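Long-range contacts in alpha-fucosidase GH29 (Fusarium graminearum, PDB 4PSR), which is an alpha-L-fucosidase of glycoside hydrolase family 29 that probably removes alpha-linked L-fucose from the sugar chains of glycoproteins: residues Glu202-Trp207 against Ala243-Lys248; Gln172-Asn177 against Asn225-Asp230; Gly129-Asp134 against Phe208-Glu213; Tyr7-Glu12 against Phe252-Phe257. All coordinates share one frame; numbering follows the deposited sequence.

Interaction 1: residues Glu202-Trp207 against Ala243-Lys248; sequences EEDQLW and AVDEQK. With MAN (alpha-D-mannopyranose), chain D.
Asp204, on helix 200-218, and Asp245, just ahead of helix 246-263, mark the closest approach of the two backbones, with CA atoms 6.0 Å apart. Asp204 OD1 accepts the backbone N-H of Asp245 at 3.0 Å in an almost straight bond, 174° at the hydrogen. The donor stands well above the carboxylate plane, and the same oxygen is also hydrogen-bonded to Tyr176 OH, so two groups grip it. The Asp side chains cross at about a right angle, Asp204 CG resting 3.4 Å from Asp245 CB. Asp245 CG is anti to its own backbone N (chi1 180°), which leads it away from Asp204. Asp245 is the N-cap of helix 246-263, OD2 accepting from Lys248 N at 3.3 Å. The two helices are neighbours in chain order on the outside of the (beta/alpha)8 barrel, flanking strand 222-225, and the contact lies where the second of them begins. Beside the Asp204-Asp245 bond, both methyls of Val244 sit on one face of the Trp207 indole. CG2 is 3.8 Å from the centroid of the five-membered ring and 8° off its normal, a CH-pi contact, whereas CG1 lies 3.7 Å from CE3 of the six-membered ring. Lys248 O comes to the edge of that ring at CZ3. The Lys248 chain bends past the Asp204 carbonyl and sets CE 3.1 Å from Gln205 OE1, while NZ forms a salt bridge with Glu251; Gln205 NE2 is hydrogen-bonded to Asp209 OD1. Glu246 OE2 accepts from O2 of the mannose in chain D at 2.8 Å.

Interaction 2: residues Gln172-Asn177 against Asn225-Asp230; sequences QAYNYN and NDFSLD. With FUL (beta-L-fucopyranose), chain M; MAN (alpha-D-mannopyranose), chain B.
A water held from both segments joins Tyr174 to Phe227: it donates to Phe227 O at 2.7 Å and accepts from Tyr174 N at 3.0 Å. A second water bridges two side-chain carbonyls, donating to Gln172 OE1 and to Asn225 OD1. A further water joins Ala173 N and Asp226 O only weakly; no direct hydrogen bond crosses, and the rest is packing. Phe227 has CG between its backbone N and carbonyl carbon (chi1 80°), and its ring tip, CZ, reaches over one face of Tyr174, 3.5 Å from Tyr174 CD2. The rings meet obliquely, their planes at 46°. Ala173 CB presses on the turning backbone of the other segment, 3.5 Å from Ser228 O, and also meets Leu229 CD2. Asn177 packs CB against Ser228 OG, and its amide is fixed by a 3.0 Å bond from ND2 to Ala173 O, with further bonds to Ala243 O and Arg200. Beside this packing, Asp226 OD1 accepts from fucose O1 at 2.7 Å and from Phe227 N, and forms a salt bridge with Lys272; Phe227 CD2 lies 3.7 Å from that same sugar oxygen. Asp230 OD2 accepts from O3 of the mannose in chain B at 2.6 Å. Residues 172-177 follow strand 165-170, and residues 225-230 run on from the end of strand 222-225, at the C-terminal rim of the (beta/alpha)8 barrel, the usual sugar site of glycoside hydrolases of this fold.

Interaction 3: residues Gly129-Asp134 against Phe208-Glu213; sequences GFSMWD and FDKHRE
The Trp133 indole carries Ser131 CB over one face, 3.5 Å above its plane, and presents its NE1 edge to Glu213. It stands in the loop that follows strand 119-125 of the (beta/alpha)8 barrel, and the contact fastens this loop to helix 200-218 on the outside of the barrel. NE1 donates to Glu213 OE1 at 2.8 Å, with 157° at the hydrogen. The oxygen lies near the indole plane and is approached on its anti side, while carboxylate and ring are turned steeply, 77° against each other. Glu213 reaches this position on a stretched chain, CG being anti to the backbone N (chi1 -172°). Its carboxylate is gripped further by the chain just beyond the loop segment: OE1 is hydrogen-bonded to Ser135 OG, and OE2 accepts from the backbone N-H groups of Lys136 and Val137. Four bonds thus hold one acidic group, which would be expected to favour its charged form. One turn back along the helix, Lys210 O approaches the benzo part of the indole obliquely, 3.5 Å from CZ2. The extended Lys210 side chain runs past the serine, with CE 3.9 Å from Ser131 OG, and its ammonium forms a salt bridge with Glu125 on strand 119-125. Ser131 OG is hydrogen-bonded to the same glutamate and to Asn138, so lysine and serine converge on one barrel carboxylate. The ammonium also reaches the start of the loop through a water, which accepts from Lys210 NZ at 2.8 Å and donates to Gly129 O at 2.9 Å.

Interaction 4: residues Tyr7-Glu12 against Phe252-Phe257; sequences YEATWE and FLAYYF
Leu253 opens the contact along helix 246-263, touching Trp11 with a single methyl, CD1, which lies 3.7 Å from CZ3 at the far end of the indole. This is one of the helices surrounding the (beta/alpha)8 barrel, and the N-terminal segment lies across it. No hydrogen bond joins residues 7-12 to residues 252-257, but Tyr7 N is bonded to Asn258 OD1, one residue further along the helix. The indole is steadied at its other end, where NE1 donates to Glu246 at the start of the same helix. Ala254 comes next and sits at the middle, its CA only 5.2 Å from Tyr7 CA. The small side chain lets the backbone of the N-terminal segment lie directly on it: CB is 3.6 Å from Glu8 O and also touches Ala9 N and Tyr7 CB. Here that segment bends through an inverse gamma turn centred on Ala9, after which Thr10 caps helix 11-14. One turn on, Phe257 meets the tyrosine. Its CB lies over the Tyr7 ring, 3.8 Å from the centroid and 22° off the normal, a CH-pi contact, while CG, anti to the carbonyl carbon (chi1 -62°), leads away. The Phe257 ring turns an edge toward the same aromatic ring, giving an edge-to-face pair with planes at 67°, and it also stacks on His17, a ligand of the sodium ion. The nearest atoms are Phe257 CB and Tyr7 CD2, 3.6 Å apart.

From the N terminus, residues 7-12 open the longest loop, which interaction 4 closes on helix 246-263 after 239 intervening residues; the other three contacts all nest inside it. Within that span the starts run 129-134, 172-177, 202-207 and the ends follow in the same order, 208-213, 225-230, 243-248, so interactions 3, 2 and 1 all cross one another. Interactions 1 and 3 share helix 200-218, interactions 1 and 4 helix 246-263. A backbone bond from Val244 N to Leu229 O joins interactions 1 and 2, and His211 of segment 208-213 stacks on Phe252 of interaction 4. Together they tie the loops after three barrel strands to two outer helices and the N-terminal segment.

Interaction 1: residues Glu202-Trp207 against Ala243-Lys248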
# COMPACT_ATOMS: atom_id res chain seq x y z
N GLU A 202 -19.93 -14.92 19.11
CA GLU A 202 -19.70 -15.93 18.10
C GLU A 202 -19.06 -15.29 16.88
O GLU A 202 -18.18 -15.90 16.25
CB GLU A 202 -21.00 -16.61 17.71
CG GLU A 202 -21.55 -17.48 18.83
CD GLU A 202 -22.86 -18.16 18.49
OE1 GLU A 202 -23.17 -18.32 17.28
OE2 GLU A 202 -23.57 -18.52 19.47
N GLU A 203 -19.47 -14.07 16.53
CA GLU A 203 -18.90 -13.37 15.37
C GLU A 203 -17.44 -13.03 15.64
O GLU A 203 -16.60 -13.17 14.74
CB GLU A 203 -19.66 -12.08 15.02
CG GLU A 203 -21.09 -12.29 14.51
CD GLU A 203 -21.22 -12.77 13.10
OE1 GLU A 203 -20.16 -13.01 12.44
OE2 GLU A 203 -22.37 -12.92 12.61
N ASP A 204 -17.12 -12.55 16.85
CA ASP A 204 -15.74 -12.24 17.20
C ASP A 204 -14.87 -13.49 17.13
O ASP A 204 -13.74 -13.48 16.65
CB ASP A 204 -15.66 -11.56 18.59
CG ASP A 204 -16.11 -10.10 18.58
OD1 ASP A 204 -15.74 -9.37 17.64
OD2 ASP A 204 -16.84 -9.70 19.53
N GLN A 205 -15.40 -14.60 17.63
CA GLN A 205 -14.68 -15.85 17.54
C GLN A 205 -14.47 -16.28 16.08
O GLN A 205 -13.38 -16.77 15.75
CB GLN A 205 -15.43 -16.96 18.33
CG GLN A 205 -14.73 -18.31 18.31
CD GLN A 205 -13.46 -18.30 19.14
OE1 GLN A 205 -13.50 -17.99 20.34
NE2 GLN A 205 -12.33 -18.64 18.54
N LEU A 206 -15.49 -16.13 15.26
CA LEU A 206 -15.44 -16.49 13.84
C LEU A 206 -14.42 -15.61 13.12
O LEU A 206 -13.73 -16.10 12.20
CB LEU A 206 -16.83 -16.40 13.22
CG LEU A 206 -16.93 -16.78 11.74
CD1 LEU A 206 -16.55 -18.24 11.53
CD2 LEU A 206 -18.34 -16.54 11.22
N TRP A 207 -14.27 -14.35 13.51
CA TRP A 207 -13.27 -13.47 12.87
C TRP A 207 -11.89 -14.08 13.01
O TRP A 207 -11.12 -14.17 12.05
CB TRP A 207 -13.33 -12.08 13.51
CG TRP A 207 -12.29 -11.12 12.96
CD1 TRP A 207 -12.44 -10.27 11.89
CD2 TRP A 207 -10.98 -10.91 13.47
NE1 TRP A 207 -11.26 -9.57 11.70
CE2 TRP A 207 -10.34 -9.95 12.63
CE3 TRP A 207 -10.25 -11.46 14.53
CZ2 TRP A 207 -9.04 -9.50 12.87
CZ3 TRP A 207 -8.96 -11.03 14.75
CH2 TRP A 207 -8.36 -10.05 13.92
N ALA A 243 -15.94 -2.56 15.46
CA ALA A 243 -14.77 -3.16 16.05
C ALA A 243 -14.87 -4.67 16.16
O ALA A 243 -15.97 -5.23 16.14
CB ALA A 243 -14.54 -2.56 17.48
N VAL A 244 -13.70 -5.27 16.34
CA VAL A 244 -13.53 -6.67 16.73
C VAL A 244 -13.08 -6.71 18.19
O VAL A 244 -12.29 -5.89 18.64
CB VAL A 244 -12.46 -7.39 15.82
CG1 VAL A 244 -12.18 -8.81 16.31
CG2 VAL A 244 -12.91 -7.39 14.36
N ASP A 245 -13.60 -7.66 18.94
CA ASP A 245 -13.15 -7.83 20.31
C ASP A 245 -11.62 -7.77 20.45
O ASP A 245 -10.87 -8.45 19.71
CB ASP A 245 -13.69 -9.15 20.84
CG ASP A 245 -13.26 -9.40 22.24
OD1 ASP A 245 -13.82 -8.73 23.14
OD2 ASP A 245 -12.34 -10.23 22.43
N GLU A 246 -11.12 -7.00 21.40
CA GLU A 246 -9.71 -6.79 21.58
C GLU A 246 -8.92 -8.07 21.82
O GLU A 246 -7.84 -8.24 21.26
CB GLU A 246 -9.45 -5.79 22.73
CG GLU A 246 -8.00 -5.42 22.90
CD GLU A 246 -7.68 -4.74 24.21
OE1 GLU A 246 -6.81 -3.86 24.20
OE2 GLU A 246 -8.28 -5.10 25.25
N GLN A 247 -9.48 -8.96 22.64
CA GLN A 247 -8.84 -10.23 22.94
C GLN A 247 -8.62 -11.04 21.66
O GLN A 247 -7.56 -11.64 21.46
CB GLN A 247 -9.70 -11.02 23.94
CG GLN A 247 -9.13 -12.36 24.32
CD GLN A 247 -9.75 -12.96 25.58
OE1 GLN A 247 -10.78 -12.49 26.08
NE2 GLN A 247 -9.12 -14.00 26.10
N LYS A 248 -9.62 -11.03 20.79
CA LYS A 248 -9.55 -11.78 19.53
C LYS A 248 -8.51 -11.17 18.58
O LYS A 248 -7.77 -11.90 17.88
CB LYS A 248 -10.92 -11.93 18.89
CG LYS A 248 -11.88 -12.85 19.71
CD LYS A 248 -11.37 -14.25 19.72
CE LYS A 248 -12.18 -15.17 20.57
NZ LYS A 248 -11.58 -15.29 21.90
C1 MAN D . -11.97 -3.73 25.43
C2 MAN D . -11.93 -4.90 26.42
C3 MAN D . -11.58 -4.37 27.82
C4 MAN D . -10.25 -3.57 27.76
C5 MAN D . -10.39 -2.43 26.72
C6 MAN D . -9.10 -1.63 26.46
O2 MAN D . -10.90 -5.79 26.05
O3 MAN D . -11.53 -5.40 28.77
O4 MAN D . -9.96 -3.02 29.04
O5 MAN D . -10.78 -2.99 25.43
O6 MAN D . -9.35 -0.68 25.40

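Interaction 2: residues Gln172-Asn177 against Asn225-Asp230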
# COMPACT_ATOMS: atom_id res chain seq x y z
N GLN A 172 -13.17 -9.22 6.85
CA GLN A 172 -14.29 -9.92 7.46
C GLN A 172 -14.82 -9.30 8.75
O GLN A 172 -15.84 -9.75 9.27
CB GLN A 172 -14.01 -11.43 7.59
CG GLN A 172 -13.24 -11.93 8.79
CD GLN A 172 -11.75 -11.64 8.81
OE1 GLN A 172 -11.26 -10.77 8.08
NE2 GLN A 172 -11.01 -12.36 9.66
N ALA A 173 -14.20 -8.22 9.22
CA ALA A 173 -14.73 -7.50 10.39
C ALA A 173 -16.00 -6.73 10.07
O ALA A 173 -16.95 -6.74 10.88
CB ALA A 173 -13.70 -6.57 10.95
N TYR A 174 -16.06 -6.02 8.95
CA TYR A 174 -17.23 -5.17 8.71
C TYR A 174 -18.47 -6.00 8.40
O TYR A 174 -19.62 -5.55 8.57
CB TYR A 174 -16.93 -4.14 7.61
CG TYR A 174 -18.02 -3.14 7.33
CD1 TYR A 174 -18.72 -2.52 8.36
CD2 TYR A 174 -18.28 -2.73 6.03
CE1 TYR A 174 -19.69 -1.59 8.09
CE2 TYR A 174 -19.26 -1.79 5.75
CZ TYR A 174 -19.95 -1.21 6.79
OH TYR A 174 -20.93 -0.28 6.45
N ASN A 175 -18.26 -7.26 8.04
CA ASN A 175 -19.36 -8.19 7.81
C ASN A 175 -20.44 -8.18 8.91
O ASN A 175 -21.63 -8.24 8.58
CB ASN A 175 -18.79 -9.62 7.64
CG ASN A 175 -19.85 -10.67 7.59
OD1 ASN A 175 -20.10 -11.35 8.60
ND2 ASN A 175 -20.52 -10.81 6.45
N TYR A 176 -20.01 -8.13 10.16
CA TYR A 176 -20.93 -8.15 11.29
C TYR A 176 -20.97 -6.84 12.03
O TYR A 176 -21.54 -6.78 13.14
CB TYR A 176 -20.61 -9.30 12.24
CG TYR A 176 -19.27 -9.29 12.95
CD1 TYR A 176 -18.13 -9.85 12.34
CD2 TYR A 176 -19.14 -8.82 14.27
CE1 TYR A 176 -16.93 -9.89 13.00
CE2 TYR A 176 -17.91 -8.85 14.93
CZ TYR A 176 -16.83 -9.42 14.30
OH TYR A 176 -15.61 -9.49 14.94
N ASN A 177 -20.36 -5.80 11.45
CA ASN A 177 -20.33 -4.45 12.05
C ASN A 177 -21.07 -3.45 11.19
O ASN A 177 -20.86 -2.25 11.32
CB ASN A 177 -18.89 -3.99 12.34
CG ASN A 177 -18.36 -4.54 13.63
OD1 ASN A 177 -18.77 -4.09 14.71
ND2 ASN A 177 -17.45 -5.49 13.56
N ASN A 225 -5.54 -6.55 6.27
CA ASN A 225 -6.83 -6.41 6.97
C ASN A 225 -7.52 -5.12 6.61
O ASN A 225 -6.87 -4.07 6.54
CB ASN A 225 -6.67 -6.43 8.49
CG ASN A 225 -6.22 -7.75 9.00
OD1 ASN A 225 -7.06 -8.61 9.36
ND2 ASN A 225 -4.90 -7.94 9.10
N ASP A 226 -8.84 -5.17 6.47
CA ASP A 226 -9.64 -3.97 6.29
C ASP A 226 -10.11 -3.42 7.65
O ASP A 226 -9.81 -3.97 8.68
CB ASP A 226 -10.83 -4.26 5.36
CG ASP A 226 -11.24 -3.07 4.52
OD1 ASP A 226 -10.81 -1.93 4.86
OD2 ASP A 226 -11.97 -3.25 3.54
N PHE A 227 -10.85 -2.32 7.57
CA PHE A 227 -11.29 -1.53 8.73
C PHE A 227 -12.31 -2.27 9.58
O PHE A 227 -12.71 -3.39 9.27
CB PHE A 227 -11.85 -0.18 8.26
CG PHE A 227 -13.27 -0.24 7.76
CD1 PHE A 227 -14.30 0.24 8.53
CD2 PHE A 227 -13.58 -0.77 6.52
CE1 PHE A 227 -15.63 0.19 8.09
CE2 PHE A 227 -14.90 -0.81 6.07
CZ PHE A 227 -15.93 -0.33 6.86
N SER A 228 -12.75 -1.61 10.65
CA SER A 228 -13.68 -2.16 11.66
C SER A 228 -12.97 -3.13 12.59
O SER A 228 -13.62 -3.96 13.24
CB SER A 228 -14.95 -2.76 11.05
OG SER A 228 -15.92 -2.94 12.08
N LEU A 229 -11.65 -3.02 12.71
CA LEU A 229 -10.92 -3.70 13.76
C LEU A 229 -11.13 -2.95 15.10
O LEU A 229 -11.43 -3.58 16.13
CB LEU A 229 -9.41 -3.83 13.42
CG LEU A 229 -9.10 -4.58 12.10
CD1 LEU A 229 -7.61 -4.66 11.95
CD2 LEU A 229 -9.71 -5.98 12.09
N ASP A 230 -10.95 -1.63 15.06
CA ASP A 230 -11.37 -0.72 16.16
C ASP A 230 -11.42 0.66 15.55
O ASP A 230 -10.49 1.47 15.73
CB ASP A 230 -10.43 -0.79 17.37
CG ASP A 230 -10.91 0.05 18.57
OD1 ASP A 230 -12.09 0.49 18.51
OD2 ASP A 230 -10.09 0.22 19.52
C1 FUL M . -12.30 -0.57 1.66
C2 FUL M . -13.39 -1.57 1.33
O2 FUL M . -14.65 -1.21 1.91
C3 FUL M . -13.49 -1.59 -0.17
O3 FUL M . -14.54 -2.44 -0.55
C4 FUL M . -12.16 -2.07 -0.70
O4 FUL M . -11.94 -3.41 -0.28
C5 FUL M . -11.05 -1.15 -0.20
C6 FUL M . -9.67 -1.61 -0.62
O5 FUL M . -11.05 -1.04 1.22
O1 FUL M . -12.22 -0.45 3.06
C1 MAN B . -12.87 2.53 24.37
C2 MAN B . -12.17 1.30 23.83
C3 MAN B . -11.77 1.51 22.37
C4 MAN B . -12.92 2.04 21.52
C5 MAN B . -13.63 3.21 22.21
C6 MAN B . -14.93 3.66 21.52
O2 MAN B . -13.05 0.19 23.83
O3 MAN B . -11.28 0.31 21.83
O4 MAN B . -12.39 2.51 20.29
O5 MAN B . -13.97 2.84 23.56
O6 MAN B . -15.74 2.51 21.26
O HOH W 1 -9.82 -8.66 9.17
O HOH W 2 -11.35 -6.50 8.27
O HOH W 3 -13.68 -5.15 7.40

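Interaction 3: residues Gly129-Asp134 against Phe208-Glu213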
# COMPACT_ATOMS: atom_id res chain seq x y z
N GLY A 129 -19.12 -12.11 3.67
CA GLY A 129 -19.30 -13.35 4.40
C GLY A 129 -18.92 -14.66 3.70
O GLY A 129 -19.18 -15.75 4.26
N PHE A 130 -18.33 -14.55 2.52
CA PHE A 130 -18.00 -15.72 1.66
C PHE A 130 -16.49 -15.93 1.74
O PHE A 130 -15.71 -15.11 1.24
CB PHE A 130 -18.45 -15.38 0.23
CG PHE A 130 -18.36 -16.53 -0.77
CD1 PHE A 130 -19.09 -17.70 -0.56
CD2 PHE A 130 -17.61 -16.43 -1.93
CE1 PHE A 130 -19.05 -18.76 -1.48
CE2 PHE A 130 -17.60 -17.48 -2.86
CZ PHE A 130 -18.31 -18.63 -2.64
N SER A 131 -16.09 -17.02 2.39
CA SER A 131 -14.67 -17.37 2.52
C SER A 131 -14.24 -18.14 1.29
O SER A 131 -14.87 -19.13 1.00
CB SER A 131 -14.43 -18.25 3.74
OG SER A 131 -14.88 -17.64 4.94
N MET A 132 -13.20 -17.73 0.57
CA MET A 132 -12.90 -18.35 -0.72
C MET A 132 -11.86 -19.47 -0.66
O MET A 132 -11.35 -19.90 -1.72
CB MET A 132 -12.61 -17.30 -1.77
CG MET A 132 -13.94 -16.66 -2.22
SD MET A 132 -13.76 -15.42 -3.52
CE MET A 132 -13.22 -14.00 -2.52
N TRP A 133 -11.60 -19.99 0.53
CA TRP A 133 -10.82 -21.23 0.70
C TRP A 133 -11.78 -22.35 1.15
O TRP A 133 -12.96 -22.12 1.42
CB TRP A 133 -9.66 -21.04 1.69
CG TRP A 133 -10.09 -20.71 3.08
CD1 TRP A 133 -10.21 -21.58 4.12
CD2 TRP A 133 -10.46 -19.41 3.60
NE1 TRP A 133 -10.64 -20.93 5.24
CE2 TRP A 133 -10.83 -19.60 4.95
CE3 TRP A 133 -10.56 -18.12 3.04
CZ2 TRP A 133 -11.25 -18.55 5.76
CZ3 TRP A 133 -11.01 -17.08 3.85
CH2 TRP A 133 -11.33 -17.30 5.20
N ASP A 134 -11.27 -23.58 1.21
CA ASP A 134 -12.04 -24.73 1.70
C ASP A 134 -12.14 -24.60 3.20
O ASP A 134 -11.21 -24.97 3.92
CB ASP A 134 -11.29 -26.01 1.34
CG ASP A 134 -12.13 -27.24 1.55
OD1 ASP A 134 -13.21 -27.12 2.16
OD2 ASP A 134 -11.70 -28.32 1.10
N PHE A 208 -11.58 -14.50 14.24
CA PHE A 208 -10.32 -15.15 14.54
C PHE A 208 -10.20 -16.52 13.86
O PHE A 208 -9.17 -16.82 13.23
CB PHE A 208 -10.11 -15.33 16.05
CG PHE A 208 -8.94 -16.20 16.38
CD1 PHE A 208 -7.67 -15.68 16.46
CD2 PHE A 208 -9.10 -17.56 16.58
CE1 PHE A 208 -6.57 -16.50 16.73
CE2 PHE A 208 -8.02 -18.36 16.85
CZ PHE A 208 -6.75 -17.82 16.92
N ASP A 209 -11.25 -17.33 13.94
CA ASP A 209 -11.20 -18.69 13.40
C ASP A 209 -10.98 -18.65 11.88
O ASP A 209 -10.29 -19.50 11.32
CB ASP A 209 -12.47 -19.48 13.71
CG ASP A 209 -12.59 -19.86 15.18
OD1 ASP A 209 -11.59 -19.81 15.91
OD2 ASP A 209 -13.71 -20.25 15.57
N LYS A 210 -11.59 -17.68 11.20
CA LYS A 210 -11.37 -17.52 9.76
C LYS A 210 -9.90 -17.22 9.46
O LYS A 210 -9.27 -17.84 8.57
CB LYS A 210 -12.29 -16.42 9.21
CG LYS A 210 -13.72 -16.85 9.01
CD LYS A 210 -14.63 -15.65 8.75
CE LYS A 210 -16.02 -16.07 8.28
NZ LYS A 210 -16.80 -14.86 7.91
N HIS A 211 -9.33 -16.23 10.16
CA HIS A 211 -7.90 -15.95 10.00
C HIS A 211 -7.02 -17.16 10.26
O HIS A 211 -6.13 -17.47 9.48
CB HIS A 211 -7.44 -14.88 10.98
CG HIS A 211 -7.54 -13.47 10.49
ND1 HIS A 211 -7.16 -13.10 9.22
CD2 HIS A 211 -7.89 -12.34 11.14
CE1 HIS A 211 -7.27 -11.79 9.11
NE2 HIS A 211 -7.71 -11.30 10.26
N ARG A 212 -7.27 -17.85 11.37
CA ARG A 212 -6.46 -18.99 11.77
C ARG A 212 -6.48 -20.11 10.73
O ARG A 212 -5.44 -20.66 10.36
CB ARG A 212 -6.94 -19.52 13.13
CG ARG A 212 -6.39 -20.90 13.47
CD ARG A 212 -6.52 -21.24 14.94
NE ARG A 212 -7.92 -21.23 15.34
CZ ARG A 212 -8.37 -21.62 16.53
NH1 ARG A 212 -9.66 -21.56 16.78
NH2 ARG A 212 -7.53 -22.06 17.46
N GLU A 213 -7.67 -20.43 10.26
CA GLU A 213 -7.87 -21.52 9.29
C GLU A 213 -7.20 -21.13 7.98
O GLU A 213 -6.46 -21.92 7.37
CB GLU A 213 -9.35 -21.77 9.08
CG GLU A 213 -9.69 -23.01 8.24
CD GLU A 213 -11.17 -23.13 8.08
OE1 GLU A 213 -11.75 -22.21 7.48
OE2 GLU A 213 -11.81 -24.07 8.66
O HOH W 4 -19.42 -15.58 7.11

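Interaction 4: residues Tyr7-Glu12 against Phe252-Phe257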
# COMPACT_ATOMS: atom_id res chain seq x y z
N TYR A 7 5.26 -15.50 21.31
CA TYR A 7 4.31 -14.40 21.44
C TYR A 7 3.12 -14.77 22.29
O TYR A 7 2.59 -15.87 22.19
CB TYR A 7 3.82 -13.93 20.06
CG TYR A 7 4.91 -13.24 19.29
CD1 TYR A 7 5.25 -11.91 19.56
CD2 TYR A 7 5.64 -13.92 18.34
CE1 TYR A 7 6.28 -11.28 18.86
CE2 TYR A 7 6.66 -13.31 17.64
CZ TYR A 7 6.97 -11.98 17.91
OH TYR A 7 8.01 -11.35 17.24
N GLU A 8 2.72 -13.83 23.13
CA GLU A 8 1.50 -13.95 23.91
C GLU A 8 0.49 -12.95 23.38
O GLU A 8 0.87 -11.98 22.72
CB GLU A 8 1.77 -13.64 25.39
CG GLU A 8 2.82 -14.53 26.00
CD GLU A 8 3.29 -14.01 27.35
OE1 GLU A 8 2.60 -13.13 27.90
OE2 GLU A 8 4.34 -14.47 27.84
N ALA A 9 -0.78 -13.17 23.68
CA ALA A 9 -1.84 -12.29 23.24
C ALA A 9 -1.95 -11.03 24.12
O ALA A 9 -2.96 -10.80 24.81
CB ALA A 9 -3.15 -13.02 23.21
N THR A 10 -0.90 -10.21 24.06
CA THR A 10 -0.86 -8.89 24.71
C THR A 10 -0.21 -7.87 23.78
O THR A 10 0.55 -8.23 22.86
CB THR A 10 -0.01 -8.90 26.00
OG1 THR A 10 1.37 -9.09 25.67
CG2 THR A 10 -0.45 -10.00 26.94
N TRP A 11 -0.47 -6.59 24.00
CA TRP A 11 0.13 -5.56 23.15
C TRP A 11 1.64 -5.54 23.35
O TRP A 11 2.40 -5.45 22.39
CB TRP A 11 -0.48 -4.19 23.42
CG TRP A 11 -1.91 -4.11 23.02
CD1 TRP A 11 -2.99 -3.91 23.84
CD2 TRP A 11 -2.45 -4.28 21.70
NE1 TRP A 11 -4.16 -3.94 23.11
CE2 TRP A 11 -3.85 -4.16 21.80
CE3 TRP A 11 -1.88 -4.51 20.45
CZ2 TRP A 11 -4.69 -4.28 20.69
CZ3 TRP A 11 -2.71 -4.63 19.36
CH2 TRP A 11 -4.10 -4.51 19.48
N GLU A 12 2.09 -5.69 24.58
CA GLU A 12 3.48 -5.55 24.87
C GLU A 12 4.30 -6.70 24.25
O GLU A 12 5.40 -6.49 23.75
CB GLU A 12 3.66 -5.41 26.39
CG GLU A 12 2.94 -6.50 27.24
CD GLU A 12 1.46 -6.23 27.65
OE1 GLU A 12 0.71 -5.38 27.06
OE2 GLU A 12 1.03 -6.91 28.61
N PHE A 252 -5.21 -13.24 17.32
CA PHE A 252 -4.77 -13.28 15.92
C PHE A 252 -3.30 -12.89 15.76
O PHE A 252 -2.51 -13.63 15.11
CB PHE A 252 -5.62 -12.37 15.02
CG PHE A 252 -4.97 -12.13 13.69
CD1 PHE A 252 -4.86 -13.14 12.74
CD2 PHE A 252 -4.39 -10.89 13.41
CE1 PHE A 252 -4.20 -12.92 11.52
CE2 PHE A 252 -3.74 -10.66 12.20
CZ PHE A 252 -3.64 -11.67 11.26
N LEU A 253 -2.90 -11.74 16.32
CA LEU A 253 -1.53 -11.27 16.18
C LEU A 253 -0.55 -12.30 16.73
O LEU A 253 0.45 -12.65 16.09
CB LEU A 253 -1.37 -9.89 16.87
CG LEU A 253 -2.16 -8.75 16.24
CD1 LEU A 253 -2.13 -7.50 17.12
CD2 LEU A 253 -1.59 -8.42 14.83
N ALA A 254 -0.80 -12.77 17.96
CA ALA A 254 0.10 -13.77 18.54
C ALA A 254 0.15 -15.06 17.71
O ALA A 254 1.23 -15.61 17.48
CB ALA A 254 -0.27 -14.07 20.00
N TYR A 255 -1.02 -15.53 17.25
CA TYR A 255 -1.06 -16.77 16.47
C TYR A 255 -0.27 -16.66 15.17
O TYR A 255 0.58 -17.50 14.87
CB TYR A 255 -2.49 -17.19 16.20
CG TYR A 255 -2.65 -18.59 15.67
CD1 TYR A 255 -2.91 -19.65 16.52
CD2 TYR A 255 -2.53 -18.87 14.31
CE1 TYR A 255 -3.07 -20.93 16.06
CE2 TYR A 255 -2.70 -20.16 13.83
CZ TYR A 255 -2.97 -21.18 14.73
OH TYR A 255 -3.14 -22.48 14.29
N TYR A 256 -0.50 -15.58 14.43
CA TYR A 256 0.18 -15.38 13.17
C TYR A 256 1.68 -15.17 13.38
O TYR A 256 2.50 -15.77 12.67
CB TYR A 256 -0.44 -14.20 12.45
CG TYR A 256 0.10 -13.96 11.04
CD1 TYR A 256 0.43 -15.02 10.19
CD2 TYR A 256 0.23 -12.67 10.53
CE1 TYR A 256 0.86 -14.79 8.88
CE2 TYR A 256 0.67 -12.44 9.23
CZ TYR A 256 0.98 -13.50 8.41
OH TYR A 256 1.41 -13.23 7.12
N PHE A 257 2.08 -14.32 14.34
CA PHE A 257 3.49 -14.06 14.56
C PHE A 257 4.21 -15.33 15.07
O PHE A 257 5.36 -15.60 14.71
CB PHE A 257 3.70 -12.88 15.53
CG PHE A 257 3.15 -11.57 15.03
CD1 PHE A 257 2.85 -11.36 13.69
CD2 PHE A 257 2.94 -10.53 15.92
CE1 PHE A 257 2.34 -10.14 13.27
CE2 PHE A 257 2.41 -9.31 15.51
CZ PHE A 257 2.14 -9.10 14.17